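Side-chain contacts in exopolygalacturonate lyase (Vibrio vulnificus, PDB 5A29), which probably cleaves polygalacturonate, the pectin backbone, by beta-elimination as a manganese-binding member of polysaccharide lyase family 2: residues R422-Q427 against Y477-Q482; S472-Y477 against D529-G534; A362-Y367 against D429-Q434; L435-T440 against G446-D451. All blocks are in the same frame, centred on the assembly; numbering follows the deposited sequence.

Contact 1 of 4, residues R422-Q427 against Y477-Q482; sequences RAYRLQ and YQITQQ. With EDO (1,2-ethanediol), chain F.
Ile479 touches both Tyr424 and Arg425, using a different branch for each. Its CG2 methyl arrives at the edge of the tyrosine ring, near the ring plane, with CG2 of Ile479 3.7 Å from CE1 of Tyr424. The CG1 branch leans on the aliphatic root of the arginine, CG1 of Ile479 lying 3.7 Å from CB of Arg425. A chi1 of -65° in Ile479 produces this division, since it sets CG1 opposite the carbonyl carbon and CG2 opposite the backbone N. Farther out, Arg425 bends at chi3 (50°), and the Gln478 amide comes over one face of its guanidinium, the two planes 25° apart. NE2 of Gln478 is 4.0 Å from CD of Arg425, a packing distance. The polar end of Arg425 is held by Glu475, which also pairs with NE of Arg422, and by Glu348. Arg422 extends past the others: its NH2 donates in the guanidinium plane to O1 of an ethanediol, probably from the crystallisation liquor, at 2.9 Å. The chemistry is therefore layered: between these two segments helices 417-426 and 467-480 meet through carbon surface and an amide lying over one guanidinium face, while charge pairing with Glu475 fastens the arginine ends.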
# COMPACT_ATOMS: atom_id res chain seq x y z
N ARG A 422 -3.15 -13.75 -8.18
CA ARG A 422 -2.36 -14.43 -7.15
C ARG A 422 -3.16 -15.46 -6.36
O ARG A 422 -2.65 -16.52 -6.02
CB ARG A 422 -1.69 -13.48 -6.19
CG ARG A 422 -0.56 -12.72 -6.92
CD ARG A 422 0.20 -11.82 -5.97
NE ARG A 422 1.30 -11.16 -6.72
CZ ARG A 422 2.07 -10.23 -6.18
NH1 ARG A 422 1.86 -9.89 -4.90
NH2 ARG A 422 3.03 -9.65 -6.91
N ALA A 423 -4.44 -15.13 -6.15
CA ALA A 423 -5.32 -16.02 -5.41
C ALA A 423 -5.50 -17.27 -6.29
O ALA A 423 -5.51 -18.40 -5.76
CB ALA A 423 -6.69 -15.32 -5.19
N TYR A 424 -5.81 -17.11 -7.57
CA TYR A 424 -5.97 -18.25 -8.50
C TYR A 424 -4.73 -19.15 -8.49
O TYR A 424 -4.84 -20.41 -8.48
CB TYR A 424 -6.30 -17.80 -9.94
CG TYR A 424 -6.62 -18.99 -10.80
CD1 TYR A 424 -5.58 -19.73 -11.46
CD2 TYR A 424 -7.93 -19.46 -10.91
CE1 TYR A 424 -5.90 -20.86 -12.23
CE2 TYR A 424 -8.25 -20.62 -11.66
CZ TYR A 424 -7.22 -21.31 -12.30
OH TYR A 424 -7.51 -22.42 -13.03
N ARG A 425 -3.55 -18.53 -8.54
CA ARG A 425 -2.32 -19.32 -8.54
C ARG A 425 -2.20 -20.16 -7.23
O ARG A 425 -1.63 -21.26 -7.25
CB ARG A 425 -1.08 -18.42 -8.66
CG ARG A 425 0.23 -19.22 -8.71
CD ARG A 425 1.48 -18.41 -9.05
NE ARG A 425 1.59 -17.24 -8.21
CZ ARG A 425 2.17 -17.24 -7.00
NH1 ARG A 425 2.65 -18.39 -6.50
NH2 ARG A 425 2.25 -16.12 -6.26
N LEU A 426 -2.75 -19.68 -6.12
CA LEU A 426 -2.78 -20.49 -4.89
C LEU A 426 -3.93 -21.50 -4.80
O LEU A 426 -3.79 -22.52 -4.09
CB LEU A 426 -2.79 -19.58 -3.65
CG LEU A 426 -1.65 -18.57 -3.48
CD1 LEU A 426 -1.88 -17.86 -2.14
CD2 LEU A 426 -0.27 -19.27 -3.54
N GLN A 427 -5.09 -21.17 -5.34
CA GLN A 427 -6.32 -21.98 -5.22
C GLN A 427 -7.04 -21.79 -6.53
O GLN A 427 -7.68 -20.77 -6.69
CB GLN A 427 -7.17 -21.46 -4.04
CG GLN A 427 -8.51 -22.17 -3.78
CD GLN A 427 -9.23 -21.64 -2.52
OE1 GLN A 427 -8.61 -21.26 -1.53
NE2 GLN A 427 -10.55 -21.60 -2.58
N TYR A 477 1.61 -16.06 -16.71
CA TYR A 477 2.67 -17.02 -17.15
C TYR A 477 2.97 -18.10 -16.07
O TYR A 477 3.06 -19.30 -16.43
CB TYR A 477 3.96 -16.26 -17.55
CG TYR A 477 5.02 -17.21 -18.02
CD1 TYR A 477 4.91 -17.84 -19.27
CD2 TYR A 477 6.10 -17.53 -17.18
CE1 TYR A 477 5.86 -18.78 -19.68
CE2 TYR A 477 7.07 -18.47 -17.58
CZ TYR A 477 6.93 -19.09 -18.82
OH TYR A 477 7.90 -20.03 -19.17
N GLN A 478 3.12 -17.72 -14.80
CA GLN A 478 3.44 -18.75 -13.79
C GLN A 478 2.29 -19.74 -13.69
O GLN A 478 2.52 -20.96 -13.54
CB GLN A 478 3.73 -18.16 -12.43
CG GLN A 478 5.06 -17.42 -12.37
CD GLN A 478 5.29 -16.91 -10.96
OE1 GLN A 478 5.41 -15.72 -10.74
NE2 GLN A 478 5.28 -17.83 -9.99
N ILE A 479 1.06 -19.21 -13.82
CA ILE A 479 -0.14 -20.08 -13.79
C ILE A 479 -0.21 -21.07 -14.96
O ILE A 479 -0.49 -22.28 -14.77
CB ILE A 479 -1.44 -19.23 -13.71
CG1 ILE A 479 -1.45 -18.51 -12.37
CG2 ILE A 479 -2.67 -20.13 -13.93
CD1 ILE A 479 -2.54 -17.40 -12.29
N THR A 480 -0.12 -20.55 -16.18
CA THR A 480 -0.54 -21.28 -17.36
C THR A 480 0.70 -21.88 -18.06
O THR A 480 0.57 -22.74 -18.91
CB THR A 480 -1.20 -20.34 -18.37
OG1 THR A 480 -0.24 -19.37 -18.84
CG2 THR A 480 -2.47 -19.65 -17.79
N GLN A 481 1.89 -21.38 -17.75
CA GLN A 481 3.11 -21.68 -18.55
C GLN A 481 2.99 -21.35 -20.07
O GLN A 481 3.75 -21.92 -20.87
CB GLN A 481 3.57 -23.15 -18.30
CG GLN A 481 3.88 -23.43 -16.83
CD GLN A 481 5.12 -22.72 -16.37
OE1 GLN A 481 5.07 -21.75 -15.59
NE2 GLN A 481 6.24 -23.14 -16.87
N GLN A 482 2.06 -20.47 -20.48
CA GLN A 482 1.91 -20.15 -21.87
C GLN A 482 2.84 -19.00 -22.28
O GLN A 482 2.74 -17.92 -21.75
CB GLN A 482 0.46 -19.77 -22.21
CG GLN A 482 -0.52 -20.95 -22.01
CD GLN A 482 -0.27 -22.07 -23.01
OE1 GLN A 482 -0.51 -23.21 -22.70
NE2 GLN A 482 0.25 -21.74 -24.22
C1 EDO F . 4.35 -10.79 -10.58
O1 EDO F . 3.26 -10.57 -9.68
C2 EDO F . 5.44 -11.53 -9.82
O2 EDO F . 4.97 -12.86 -9.57

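Contact 2 of 4, residues S472-Y477 against D529-G534; sequences SAIELY and DATLKG. With EDO (1,2-ethanediol), chain F.
Van der Waals packing joins the two segments, with Thr531 facing Ile474 and Tyr477. A chi1 of -61° turns the two branches of the threonine to different partners: OG1 of Thr531 lies 3.4 Å from CG2 of Ile474, whereas CG2 of Thr531 is 3.9 Å from CD2 of Tyr477. The tyrosine and threonine side chains run antiparallel alongside one another. The nearest backbones, Ile474 CA to Thr531 CA, are 7.4 Å apart, a gap that the short side chains of these two residues suffice to span.

Hydrogen bonds lie around this packing. Thr531 is buried, and its OG1 is bonded to Thr527 O and Thr536 OG1, which accounts for a hydroxyl set against the hydrocarbon of Ile474. On helix 467-480, OE2 of Glu475 accepts from O1 of a bound ethanediol, probably from the crystallisation liquor, at 2.7 Å; C1 of the same molecule lies 3.9 Å from CG2 of Ile474.

One ionic pair ties segment 529-534 to itself: Lys533 NZ is 2.8 Å from Asp529 OD2, on the syn side of the carboxylate and 19° out of its plane. Gly534, with positive phi, then closes helix 521-532 in a Schellman motif.

Around the contact, helix 484-500 packs on Ala473, Leu476, Tyr477 and Leu532, helix 417-426 covers Ser472, Glu475 and Leu476, and helix 27-46 reaches Asp529 and Leu532.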
# COMPACT_ATOMS: atom_id res chain seq x y z
N SER A 472 0.85 -8.66 -13.63
CA SER A 472 -0.28 -9.57 -13.86
C SER A 472 0.09 -10.59 -14.96
O SER A 472 -0.29 -11.77 -14.92
CB SER A 472 -1.49 -8.77 -14.35
OG SER A 472 -2.01 -8.00 -13.24
N ALA A 473 0.70 -10.10 -16.04
CA ALA A 473 1.10 -11.04 -17.14
C ALA A 473 2.09 -12.09 -16.65
O ALA A 473 2.05 -13.27 -17.07
CB ALA A 473 1.65 -10.20 -18.35
N ILE A 474 3.04 -11.70 -15.78
CA ILE A 474 3.93 -12.65 -15.18
C ILE A 474 3.18 -13.67 -14.32
O ILE A 474 3.49 -14.87 -14.36
CB ILE A 474 5.02 -11.92 -14.37
CG1 ILE A 474 5.92 -11.09 -15.33
CG2 ILE A 474 5.82 -12.90 -13.47
CD1 ILE A 474 6.72 -10.02 -14.53
N GLU A 475 2.22 -13.21 -13.49
CA GLU A 475 1.39 -14.23 -12.76
C GLU A 475 0.69 -15.19 -13.71
O GLU A 475 0.64 -16.40 -13.46
CB GLU A 475 0.31 -13.55 -11.89
CG GLU A 475 0.88 -12.72 -10.81
CD GLU A 475 1.47 -13.54 -9.65
OE1 GLU A 475 1.10 -14.74 -9.48
OE2 GLU A 475 2.25 -12.92 -8.90
N LEU A 476 0.16 -14.70 -14.81
CA LEU A 476 -0.53 -15.60 -15.66
C LEU A 476 0.44 -16.55 -16.38
O LEU A 476 0.12 -17.70 -16.63
CB LEU A 476 -1.31 -14.85 -16.76
CG LEU A 476 -2.68 -14.43 -16.18
CD1 LEU A 476 -3.21 -13.26 -16.97
CD2 LEU A 476 -3.67 -15.63 -16.30
N TYR A 477 1.61 -16.06 -16.71
CA TYR A 477 2.67 -17.02 -17.15
C TYR A 477 2.97 -18.10 -16.07
O TYR A 477 3.06 -19.30 -16.43
CB TYR A 477 3.96 -16.26 -17.55
CG TYR A 477 5.02 -17.21 -18.02
CD1 TYR A 477 4.91 -17.84 -19.27
CD2 TYR A 477 6.10 -17.53 -17.18
CE1 TYR A 477 5.86 -18.78 -19.68
CE2 TYR A 477 7.07 -18.47 -17.58
CZ TYR A 477 6.93 -19.09 -18.82
OH TYR A 477 7.90 -20.03 -19.17
N ASP A 529 12.39 -9.26 -16.24
CA ASP A 529 13.72 -9.75 -16.68
C ASP A 529 14.06 -11.03 -15.90
O ASP A 529 14.65 -11.97 -16.46
CB ASP A 529 14.78 -8.74 -16.30
CG ASP A 529 16.06 -8.99 -17.05
OD1 ASP A 529 16.02 -9.00 -18.33
OD2 ASP A 529 17.08 -9.14 -16.35
N ALA A 530 13.78 -11.04 -14.59
CA ALA A 530 13.99 -12.27 -13.81
C ALA A 530 13.22 -13.45 -14.40
O ALA A 530 13.75 -14.58 -14.45
CB ALA A 530 13.62 -12.03 -12.33
N THR A 531 11.99 -13.24 -14.88
CA THR A 531 11.14 -14.30 -15.36
C THR A 531 11.77 -14.80 -16.67
O THR A 531 11.77 -15.99 -16.95
CB THR A 531 9.67 -13.81 -15.64
OG1 THR A 531 9.08 -13.32 -14.42
CG2 THR A 531 8.80 -14.89 -16.12
N LEU A 532 12.25 -13.89 -17.52
CA LEU A 532 12.96 -14.34 -18.76
C LEU A 532 14.21 -15.17 -18.45
O LEU A 532 14.61 -16.00 -19.29
CB LEU A 532 13.34 -13.10 -19.64
CG LEU A 532 12.16 -12.26 -20.12
CD1 LEU A 532 12.61 -10.99 -20.97
CD2 LEU A 532 11.18 -13.06 -20.94
N LYS A 533 14.84 -14.96 -17.29
CA LYS A 533 16.05 -15.65 -16.91
C LYS A 533 15.72 -16.82 -15.94
O LYS A 533 16.60 -17.38 -15.34
CB LYS A 533 17.05 -14.69 -16.29
CG LYS A 533 17.53 -13.65 -17.30
CD LYS A 533 18.24 -12.50 -16.57
CE LYS A 533 18.91 -11.69 -17.68
NZ LYS A 533 19.40 -10.43 -17.07
N GLY A 534 14.45 -17.19 -15.84
CA GLY A 534 13.99 -18.26 -14.91
C GLY A 534 14.27 -18.03 -13.44
O GLY A 534 14.46 -18.98 -12.71
C1 EDO F . 4.35 -10.79 -10.58
O1 EDO F . 3.26 -10.57 -9.68
C2 EDO F . 5.44 -11.53 -9.82
O2 EDO F . 4.97 -12.86 -9.57

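Contact 3 of 4, residues A362-Y367 against D429-Q434; sequences ALLNFY and DPELWQ
Leu364 carries the contact from segment 362-367, reaching Asp429, Glu431 and Leu432 at the start of helix 430-442. Before it in sequence, Ala362 touches a bound meso-tartrate, and Leu363 packs chiefly on Val336 and Ala423. At Leu364 the two methyls diverge. CD1 meets the Asp429 carboxylate from the opposite direction, 3.7 Å from OD2 of Asp429. CD2 crosses the extended Glu431 chain, with CD2 of Leu364 3.6 Å from CG of Glu431, and also touches CD2 of Leu432 at 3.9 Å. Farther along, Tyr367 packs on Ile420, Leu435 and Met439.

The other oxygen of the aspartate, OD1, accepts two backbone N-H groups. Asp429 is the N-cap of helix 430-442, and its OD1 accepts from Glu431 N at 2.6 Å, nearly in line with the C-O bond, and from Leu432 N at 3.3 Å with an N-H...O angle of 151°. Its chi1 of -179° places the carboxylate over these first-turn amides. Glu431 in turn pairs through OE1 with Arg368 of helix 353-370. The two carboxylates beside Leu364 are probably compensated, one by the helix N-terminus and the other by Arg368, which is consistent with the leucine lying against them.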
# COMPACT_ATOMS: atom_id res chain seq x y z
N ALA A 362 -13.36 -13.73 0.62
CA ALA A 362 -13.62 -12.31 0.71
C ALA A 362 -13.68 -11.68 -0.70
O ALA A 362 -14.57 -10.83 -0.95
CB ALA A 362 -12.55 -11.62 1.57
N LEU A 363 -12.71 -12.03 -1.58
CA LEU A 363 -12.68 -11.44 -2.96
C LEU A 363 -13.94 -11.89 -3.67
O LEU A 363 -14.64 -11.09 -4.27
CB LEU A 363 -11.44 -11.96 -3.77
CG LEU A 363 -10.14 -11.40 -3.20
CD1 LEU A 363 -9.00 -12.13 -3.92
CD2 LEU A 363 -10.01 -9.86 -3.45
N LEU A 364 -14.28 -13.19 -3.60
CA LEU A 364 -15.42 -13.63 -4.34
C LEU A 364 -16.70 -12.95 -3.89
O LEU A 364 -17.56 -12.56 -4.71
CB LEU A 364 -15.58 -15.18 -4.27
CG LEU A 364 -14.52 -15.99 -5.07
CD1 LEU A 364 -14.70 -17.49 -4.81
CD2 LEU A 364 -14.68 -15.61 -6.53
N ASN A 365 -16.84 -12.84 -2.57
CA ASN A 365 -18.13 -12.32 -2.00
C ASN A 365 -18.23 -10.81 -2.30
O ASN A 365 -19.31 -10.32 -2.57
CB ASN A 365 -18.12 -12.58 -0.50
CG ASN A 365 -18.46 -14.06 -0.21
OD1 ASN A 365 -19.20 -14.62 -0.96
ND2 ASN A 365 -18.00 -14.63 0.86
N PHE A 366 -17.09 -10.14 -2.33
CA PHE A 366 -17.10 -8.69 -2.77
C PHE A 366 -17.49 -8.56 -4.21
O PHE A 366 -18.40 -7.77 -4.56
CB PHE A 366 -15.72 -8.07 -2.57
CG PHE A 366 -15.64 -6.63 -3.07
CD1 PHE A 366 -16.32 -5.61 -2.37
CD2 PHE A 366 -15.05 -6.34 -4.32
CE1 PHE A 366 -16.32 -4.29 -2.88
CE2 PHE A 366 -14.99 -5.03 -4.78
CZ PHE A 366 -15.64 -4.00 -4.07
N TYR A 367 -16.79 -9.30 -5.10
CA TYR A 367 -17.12 -9.12 -6.52
C TYR A 367 -18.51 -9.62 -6.91
O TYR A 367 -19.09 -9.13 -7.87
CB TYR A 367 -16.02 -9.67 -7.43
CG TYR A 367 -14.74 -8.86 -7.32
CD1 TYR A 367 -14.64 -7.60 -7.94
CD2 TYR A 367 -13.65 -9.31 -6.60
CE1 TYR A 367 -13.50 -6.85 -7.87
CE2 TYR A 367 -12.46 -8.54 -6.53
CZ TYR A 367 -12.39 -7.33 -7.18
OH TYR A 367 -11.27 -6.51 -7.08
N ASP A 429 -9.73 -21.52 -8.46
CA ASP A 429 -11.19 -21.45 -8.50
C ASP A 429 -11.67 -20.93 -9.83
O ASP A 429 -11.19 -19.91 -10.31
CB ASP A 429 -11.60 -20.54 -7.34
CG ASP A 429 -13.08 -20.39 -7.25
OD1 ASP A 429 -13.69 -19.93 -8.22
OD2 ASP A 429 -13.63 -20.74 -6.22
N PRO A 430 -12.59 -21.65 -10.52
CA PRO A 430 -12.99 -21.24 -11.82
C PRO A 430 -13.75 -19.91 -11.86
O PRO A 430 -13.81 -19.26 -12.91
CB PRO A 430 -13.93 -22.37 -12.29
CG PRO A 430 -14.47 -22.91 -11.00
CD PRO A 430 -13.24 -22.92 -10.12
N GLU A 431 -14.28 -19.50 -10.73
CA GLU A 431 -14.99 -18.23 -10.71
C GLU A 431 -13.93 -17.09 -10.67
O GLU A 431 -14.15 -16.01 -11.31
CB GLU A 431 -15.88 -18.15 -9.45
CG GLU A 431 -16.63 -16.82 -9.26
CD GLU A 431 -17.70 -16.89 -8.15
OE1 GLU A 431 -17.76 -17.95 -7.44
OE2 GLU A 431 -18.43 -15.87 -7.96
N LEU A 432 -12.80 -17.32 -9.97
CA LEU A 432 -11.67 -16.36 -10.09
C LEU A 432 -11.22 -16.28 -11.52
O LEU A 432 -10.89 -15.19 -12.04
CB LEU A 432 -10.48 -16.79 -9.23
CG LEU A 432 -10.61 -16.68 -7.69
CD1 LEU A 432 -9.38 -17.25 -6.99
CD2 LEU A 432 -10.91 -15.24 -7.25
N TRP A 433 -11.05 -17.45 -12.18
CA TRP A 433 -10.64 -17.42 -13.57
C TRP A 433 -11.62 -16.59 -14.43
O TRP A 433 -11.19 -15.75 -15.25
CB TRP A 433 -10.46 -18.87 -14.19
CG TRP A 433 -9.97 -18.75 -15.62
CD1 TRP A 433 -10.70 -18.74 -16.79
CD2 TRP A 433 -8.61 -18.57 -15.99
NE1 TRP A 433 -9.84 -18.56 -17.86
CE2 TRP A 433 -8.56 -18.48 -17.39
CE3 TRP A 433 -7.40 -18.54 -15.24
CZ2 TRP A 433 -7.32 -18.26 -18.12
CZ3 TRP A 433 -6.16 -18.34 -15.97
CH2 TRP A 433 -6.16 -18.21 -17.36
N GLN A 434 -12.94 -16.79 -14.29
CA GLN A 434 -13.90 -16.05 -15.09
C GLN A 434 -13.80 -14.52 -14.80
O GLN A 434 -13.93 -13.70 -15.72
CB GLN A 434 -15.34 -16.47 -14.74
CG GLN A 434 -15.66 -17.88 -15.30
CD GLN A 434 -15.59 -17.86 -16.81
OE1 GLN A 434 -16.26 -17.05 -17.40
NE2 GLN A 434 -14.69 -18.64 -17.43

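Contact 4 of 4, residues L435-T440 against G446-D451; sequences LAANMT and GSLGND
Thr440 has a chi1 of 49°, which lodges OG1 between the backbone N and the carbonyl carbon and aims it at Leu448, whose own chi1 of -54° sends CG to meet it. Helix 430-442 runs through a short loop into strand 446-447, which forms a two-stranded antiparallel sheet with strand 457-458, in what is, as in polysaccharide lyase family 2 relatives, probably an alpha/alpha barrel protein. Leu448, just past the strand, folds back onto the helix.

Thr440 and Leu448 approach tip to tip, OG1 of Thr440 standing 3.3 Å from CG of Leu448, an ordinary van der Waals contact. OG1 of Thr440 is 2.9 Å from Ala436 O, one turn earlier, a possible hydrogen bond whose proton is not settled. Leu448 CD1 lies along the helix surface at 3.7 Å from CA of Ala437, and touches the methyls of Ala436 and Ala437 more loosely. The small alanines are consistent with the close backbones, Ala437 CA and Leu448 CA being only 5.6 Å apart.

Gly446 and Gly449, both at phi 98°, adopt backbone angles open chiefly to glycine on either side of Ser447 and Leu448. A water bridges the segments: it donates to Ala437 O and to Gly446 O, and accepts from Leu448 N at 3.0 Å.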
# COMPACT_ATOMS: atom_id res chain seq x y z
N LEU A 435 -13.54 -14.18 -13.57
CA LEU A 435 -13.44 -12.74 -13.20
C LEU A 435 -12.16 -12.18 -13.89
O LEU A 435 -12.18 -11.08 -14.48
CB LEU A 435 -13.31 -12.68 -11.68
CG LEU A 435 -13.28 -11.30 -11.11
CD1 LEU A 435 -14.51 -10.55 -11.59
CD2 LEU A 435 -13.23 -11.35 -9.57
N ALA A 436 -11.04 -12.93 -13.82
CA ALA A 436 -9.79 -12.43 -14.41
C ALA A 436 -9.96 -12.29 -15.93
O ALA A 436 -9.46 -11.32 -16.54
CB ALA A 436 -8.61 -13.36 -14.09
N ALA A 437 -10.60 -13.26 -16.59
CA ALA A 437 -10.82 -13.19 -18.03
C ALA A 437 -11.68 -11.99 -18.37
O ALA A 437 -11.46 -11.28 -19.42
CB ALA A 437 -11.52 -14.49 -18.59
N ASN A 438 -12.69 -11.75 -17.54
CA ASN A 438 -13.58 -10.61 -17.86
C ASN A 438 -12.84 -9.23 -17.63
O ASN A 438 -12.91 -8.33 -18.46
CB ASN A 438 -14.91 -10.70 -17.02
CG ASN A 438 -15.92 -9.61 -17.40
OD1 ASN A 438 -15.79 -8.47 -16.95
ND2 ASN A 438 -16.86 -9.94 -18.25
N MET A 439 -12.11 -9.13 -16.55
CA MET A 439 -11.33 -7.90 -16.26
C MET A 439 -10.32 -7.64 -17.38
O MET A 439 -10.20 -6.49 -17.88
CB MET A 439 -10.60 -8.01 -14.92
CG MET A 439 -11.52 -8.02 -13.64
SD MET A 439 -10.38 -8.01 -12.21
CE MET A 439 -11.70 -7.57 -11.01
N THR A 440 -9.55 -8.68 -17.77
CA THR A 440 -8.50 -8.45 -18.78
C THR A 440 -9.13 -8.09 -20.11
O THR A 440 -8.58 -7.23 -20.83
CB THR A 440 -7.56 -9.65 -18.98
OG1 THR A 440 -8.35 -10.84 -19.14
CG2 THR A 440 -6.66 -9.81 -17.74
N GLY A 446 -7.29 -8.56 -24.78
CA GLY A 446 -7.76 -9.66 -25.64
C GLY A 446 -8.41 -10.78 -24.79
O GLY A 446 -9.06 -10.49 -23.79
N SER A 447 -8.25 -12.04 -25.19
CA SER A 447 -8.92 -13.20 -24.55
C SER A 447 -7.96 -14.14 -23.87
O SER A 447 -7.09 -14.79 -24.55
CB SER A 447 -9.71 -14.05 -25.59
OG SER A 447 -10.63 -13.17 -26.19
N LEU A 448 -8.19 -14.38 -22.56
CA LEU A 448 -7.33 -15.33 -21.87
C LEU A 448 -7.79 -16.74 -22.29
O LEU A 448 -6.98 -17.68 -22.22
CB LEU A 448 -7.47 -15.30 -20.36
CG LEU A 448 -7.29 -13.94 -19.66
CD1 LEU A 448 -7.23 -14.14 -18.16
CD2 LEU A 448 -6.03 -13.21 -20.16
N GLY A 449 -9.05 -16.86 -22.69
CA GLY A 449 -9.71 -18.17 -22.99
C GLY A 449 -10.54 -18.71 -21.82
O GLY A 449 -10.52 -18.15 -20.73
N ASN A 450 -11.20 -19.85 -22.03
CA ASN A 450 -12.26 -20.29 -21.13
C ASN A 450 -11.72 -20.93 -19.91
O ASN A 450 -12.41 -20.98 -18.92
CB ASN A 450 -13.17 -21.34 -21.83
CG ASN A 450 -14.00 -20.73 -22.94
OD1 ASN A 450 -14.40 -19.56 -22.87
ND2 ASN A 450 -14.33 -21.54 -23.96
N ASP A 451 -10.48 -21.39 -19.94
CA ASP A 451 -9.88 -21.84 -18.66
C ASP A 451 -8.37 -21.77 -18.77
O ASP A 451 -7.85 -21.34 -19.80
CB ASP A 451 -10.33 -23.30 -18.32
CG ASP A 451 -9.95 -24.28 -19.40
OD1 ASP A 451 -8.87 -24.13 -20.02
OD2 ASP A 451 -10.71 -25.23 -19.61
O HOH W 1 -9.62 -11.94 -21.60

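In the fold
Contacts 1 and 2 share helix 467-480 and Tyr477, with centres 11 Å apart; Glu475 from contact 2 couples them, OE1 to Arg425 NE at 2.8 Å and OE2 to Arg422 NE at 3.0 Å. Contacts 3 and 4 share helix 430-442 and are joined by Trp433, whose NE1 is 3.0 Å from Gly449 O. The same tryptophan meets the Tyr424 ring of contact 1 and, through CZ3, Leu476 CD2 of contact 2 at 3.7 Å. Contact 3 includes Ala362, which lines a meso-tartrate pocket, although Leu364 is about 11 Å from the tartrate. All four otherwise lie away from the manganese site of His133, Glu154 and His196.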